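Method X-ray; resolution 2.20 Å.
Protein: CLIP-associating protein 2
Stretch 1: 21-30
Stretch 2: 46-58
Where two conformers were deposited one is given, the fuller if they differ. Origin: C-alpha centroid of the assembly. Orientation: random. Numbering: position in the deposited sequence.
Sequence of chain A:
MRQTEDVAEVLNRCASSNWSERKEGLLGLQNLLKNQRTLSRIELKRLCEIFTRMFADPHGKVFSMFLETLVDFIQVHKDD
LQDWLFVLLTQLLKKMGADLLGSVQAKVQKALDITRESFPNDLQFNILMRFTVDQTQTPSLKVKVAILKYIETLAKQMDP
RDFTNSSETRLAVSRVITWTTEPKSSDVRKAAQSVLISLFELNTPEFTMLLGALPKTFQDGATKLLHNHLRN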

# COMPACT_ATOMS: atom_id res chain seq x y z
N GLU A 21 -11.14 13.18 22.15
CA GLU A 21 -12.24 12.25 21.95
C GLU A 21 -11.87 11.17 20.93
O GLU A 21 -12.25 10.01 21.11
CB GLU A 21 -13.48 13.01 21.51
CG GLU A 21 -14.12 13.84 22.62
CD GLU A 21 -15.40 13.22 23.13
OE1 GLU A 21 -16.45 13.39 22.46
OE2 GLU A 21 -15.36 12.56 24.20
N ARG A 22 -11.13 11.55 19.89
CA ARG A 22 -10.62 10.58 18.92
C ARG A 22 -9.67 9.58 19.57
O ARG A 22 -9.71 8.39 19.28
CB ARG A 22 -9.95 11.28 17.74
CG ARG A 22 -10.92 12.04 16.84
CD ARG A 22 -10.32 12.38 15.48
NE ARG A 22 -9.07 13.13 15.57
CZ ARG A 22 -8.98 14.46 15.69
NH1 ARG A 22 -10.07 15.21 15.75
NH2 ARG A 22 -7.78 15.03 15.76
N LYS A 23 -8.82 10.09 20.46
CA LYS A 23 -7.89 9.27 21.23
C LYS A 23 -8.66 8.25 22.08
O LYS A 23 -8.34 7.05 22.08
CB LYS A 23 -7.02 10.16 22.12
CG LYS A 23 -6.19 9.42 23.17
CD LYS A 23 -5.48 10.40 24.10
CE LYS A 23 -4.83 9.68 25.27
NZ LYS A 23 -4.03 10.60 26.12
N GLU A 24 -9.67 8.72 22.80
CA GLU A 24 -10.49 7.87 23.66
C GLU A 24 -11.26 6.83 22.84
O GLU A 24 -11.39 5.68 23.26
CB GLU A 24 -11.45 8.71 24.51
CG GLU A 24 -11.65 8.17 25.93
CD GLU A 24 -10.35 8.13 26.75
OE1 GLU A 24 -9.51 9.04 26.62
OE2 GLU A 24 -10.19 7.17 27.54
N GLY A 25 -11.75 7.24 21.67
CA GLY A 25 -12.40 6.32 20.73
C GLY A 25 -11.49 5.20 20.24
O GLY A 25 -11.91 4.04 20.20
N LEU A 26 -10.26 5.55 19.88
CA LEU A 26 -9.27 4.56 19.43
C LEU A 26 -8.89 3.57 20.53
O LEU A 26 -8.67 2.39 20.25
CB LEU A 26 -8.02 5.25 18.87
CG LEU A 26 -8.17 5.92 17.50
CD1 LEU A 26 -6.95 6.78 17.18
CD2 LEU A 26 -8.39 4.89 16.39
N LEU A 27 -8.82 4.04 21.77
CA LEU A 27 -8.62 3.17 22.93
C LEU A 27 -9.79 2.19 23.07
O LEU A 27 -9.57 1.00 23.30
CB LEU A 27 -8.45 3.99 24.21
CG LEU A 27 -7.16 4.81 24.38
CD1 LEU A 27 -7.27 5.76 25.56
CD2 LEU A 27 -5.94 3.91 24.52
N GLY A 28 -11.01 2.70 22.92
CA GLY A 28 -12.22 1.88 22.94
C GLY A 28 -12.26 0.88 21.80
O GLY A 28 -12.62 -0.28 22.00
N LEU A 29 -11.88 1.33 20.60
CA LEU A 29 -11.84 0.47 19.42
C LEU A 29 -10.80 -0.64 19.56
O LEU A 29 -11.08 -1.79 19.24
CB LEU A 29 -11.59 1.30 18.16
CG LEU A 29 -11.38 0.58 16.82
CD1 LEU A 29 -12.52 -0.39 16.49
CD2 LEU A 29 -11.20 1.60 15.70
N GLN A 30 -9.62 -0.28 20.05
CA GLN A 30 -8.55 -1.24 20.31
C GLN A 30 -9.06 -2.33 21.26
O GLN A 30 -8.84 -3.52 21.02
CB GLN A 30 -7.32 -0.55 20.91
CG GLN A 30 -6.42 0.13 19.87
CD GLN A 30 -5.39 1.09 20.48
OE1 GLN A 30 -4.80 1.92 19.77
NE2 GLN A 30 -5.18 0.99 21.79
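Stretch 2, residues 46-58: RLCEIFTRMFADP

Two helices need not pack backbone to backbone to form a continuous contact; long side chains can bridge a wide gap, and CLIP-associating protein 2 offers a compact example. Residues 21-30 are helical throughout, part of a longer helix. Stretch 2 enters as a helix already under way and carries a type I beta turn from Met54 to Asp57, closed by the bond from Asp57 N to Met54 O at 3.0 Å. The two helices run in broadly opposing directions, with 133° between their N-to-C directions and a signed crossing angle of -133°. Their axes come no closer than 13.7 Å, so the 321 Å² buried between the stretches is largely the work of side chains reaching across.

Because the directions oppose, a walk forward along stretch 1 is a walk backward along stretch 2. Near its start, Arg22 faces the turn. Its CA lies 9.6 Å from the CA of Met54; its CA-to-CB bond points toward stretch 2, and the side chain extends to Asp57, whose own CA-to-CB bond points back toward stretch 1. The salt bridge is two-pronged: Arg22 NE donates to Asp57 OD2 at 2.7 Å, a short but weak hydrogen bond because the angle at the hydrogen is just 116°, while Arg22 NH2 donates to Asp57 OD1 at 3.1 Å with a better angle of 136°. The aliphatic part of the arginine is used as well, Arg22 CD resting 4.0 Å from CE of Met54, a selenomethionine. Pro58 skirts the guanidinium, its CD 4.3 Å from Arg22 NH2.

One helical turn on, the contact becomes apolar. Leu26 starts out sideways, but the end of its side chain comes nearer to stretch 2, where CD2 lies 3.8 Å from SE of Met54 and 4.1 Å from CE1 of Phe51, meeting that ring at its edge. Met54 and Phe51 likewise leave their helix sideways and bring their ends in, which is how the gap is filled although the CA atoms of Leu26 and Phe51 are 10.5 Å apart.

Leu29 completes the series. Its CA-to-CB bond points toward stretch 2 with chi1 t and chi2 p, the same rotamer as Leu47, whose CA-to-CB bond points toward stretch 1. Leu29 CD2 packs 3.7 Å from Leu47 CD1 and, more tightly, 3.4 Å from Phe51 CZ. Phe51 thus touches both Leu26 and Leu29, and the spacing 22, 26, 29 marks the single helical face through which stretch 1 receives its partner.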

# COMPACT_ATOMS: atom_id res chain seq x y z
N ARG A 46 -18.79 2.02 8.11
CA ARG A 46 -18.61 3.31 8.77
C ARG A 46 -17.19 3.47 9.34
O ARG A 46 -16.60 4.55 9.23
CB ARG A 46 -19.67 3.50 9.87
CG ARG A 46 -19.46 4.72 10.76
CD ARG A 46 -20.78 5.22 11.32
NE ARG A 46 -20.63 5.94 12.59
CZ ARG A 46 -20.27 7.21 12.71
NH1 ARG A 46 -19.99 7.94 11.64
NH2 ARG A 46 -20.18 7.76 13.92
N LEU A 47 -16.65 2.41 9.92
CA LEU A 47 -15.29 2.44 10.46
C LEU A 47 -14.25 2.64 9.36
O LEU A 47 -13.28 3.39 9.55
CB LEU A 47 -14.99 1.18 11.28
CG LEU A 47 -13.58 0.98 11.87
CD1 LEU A 47 -13.05 2.24 12.55
CD2 LEU A 47 -13.58 -0.18 12.84
N CYS A 48 -14.44 1.99 8.22
CA CYS A 48 -13.58 2.18 7.06
C CYS A 48 -13.60 3.62 6.56
O CYS A 48 -12.58 4.15 6.13
CB CYS A 48 -13.96 1.23 5.93
SG CYS A 48 -13.49 -0.46 6.26
N GLU A 49 -14.77 4.25 6.64
CA GLU A 49 -14.94 5.65 6.24
C GLU A 49 -14.25 6.59 7.22
O GLU A 49 -13.64 7.59 6.81
CB GLU A 49 -16.43 5.98 6.09
CG GLU A 49 -17.07 5.29 4.88
CD GLU A 49 -18.59 5.34 4.89
OE1 GLU A 49 -19.18 5.90 5.84
OE2 GLU A 49 -19.20 4.81 3.93
N ILE A 50 -14.34 6.27 8.51
CA ILE A 50 -13.63 6.99 9.56
C ILE A 50 -12.11 6.86 9.40
O ILE A 50 -11.38 7.84 9.53
CB ILE A 50 -14.06 6.51 10.97
CG1 ILE A 50 -15.49 6.97 11.27
CG2 ILE A 50 -13.09 7.00 12.05
CD1 ILE A 50 -16.15 6.25 12.45
N PHE A 51 -11.65 5.64 9.11
CA PHE A 51 -10.22 5.37 8.97
C PHE A 51 -9.63 6.04 7.73
O PHE A 51 -8.48 6.49 7.76
CB PHE A 51 -9.95 3.86 8.95
CG PHE A 51 -9.78 3.25 10.32
CD1 PHE A 51 -9.79 4.04 11.47
CD2 PHE A 51 -9.55 1.89 10.45
CE1 PHE A 51 -9.61 3.47 12.73
CE2 PHE A 51 -9.36 1.31 11.70
CZ PHE A 51 -9.39 2.11 12.84
N THR A 52 -10.41 6.09 6.65
CA THR A 52 -10.03 6.79 5.42
C THR A 52 -9.68 8.25 5.72
O THR A 52 -8.65 8.75 5.26
CB THR A 52 -11.15 6.72 4.36
OG1 THR A 52 -11.41 5.35 4.03
CG2 THR A 52 -10.76 7.47 3.08
N ARG A 53 -10.53 8.91 6.51
CA ARG A 53 -10.31 10.29 6.92
C ARG A 53 -9.17 10.41 7.94
O ARG A 53 -8.43 11.40 7.94
CB ARG A 53 -11.59 10.90 7.50
CG ARG A 53 -12.73 11.02 6.50
CD ARG A 53 -13.81 11.97 7.00
NE ARG A 53 -14.27 11.61 8.34
CZ ARG A 53 -15.25 10.76 8.58
NH1 ARG A 53 -15.89 10.15 7.58
NH2 ARG A 53 -15.61 10.50 9.83
N MSE A 54 -9.03 9.39 8.78
CA MSE A 54 -7.98 9.35 9.80
C MSE A 54 -6.56 9.37 9.21
O MSE A 54 -5.61 9.77 9.88
CB MSE A 54 -8.16 8.14 10.73
CG MSE A 54 -7.91 8.46 12.19
SE MSE A 54 -8.81 7.24 13.42
CE MSE A 54 -9.50 8.54 14.71
N PHE A 55 -6.43 8.95 7.96
CA PHE A 55 -5.15 9.03 7.27
C PHE A 55 -4.65 10.47 7.17
O PHE A 55 -3.45 10.71 7.08
CB PHE A 55 -5.23 8.39 5.88
CG PHE A 55 -5.03 6.91 5.89
CD1 PHE A 55 -3.79 6.36 6.19
CD2 PHE A 55 -6.09 6.05 5.59
CE1 PHE A 55 -3.60 4.98 6.21
CE2 PHE A 55 -5.91 4.66 5.60
CZ PHE A 55 -4.66 4.13 5.91
N ALA A 56 -5.59 11.43 7.21
CA ALA A 56 -5.26 12.85 7.21
C ALA A 56 -5.47 13.52 8.58
O ALA A 56 -5.73 14.71 8.64
CB ALA A 56 -6.05 13.57 6.12
N ASP A 57 -5.36 12.75 9.66
CA ASP A 57 -5.56 13.31 11.00
C ASP A 57 -4.42 14.26 11.37
O ASP A 57 -3.26 13.87 11.31
CB ASP A 57 -5.68 12.19 12.04
CG ASP A 57 -6.33 12.66 13.33
OD1 ASP A 57 -5.72 13.46 14.07
OD2 ASP A 57 -7.46 12.20 13.61
N PRO A 58 -4.75 15.52 11.74
CA PRO A 58 -3.71 16.52 11.96
C PRO A 58 -3.00 16.39 13.32
O PRO A 58 -1.95 17.00 13.52
CB PRO A 58 -4.48 17.84 11.89
CG PRO A 58 -5.83 17.50 12.40
CD PRO A 58 -6.10 16.08 11.94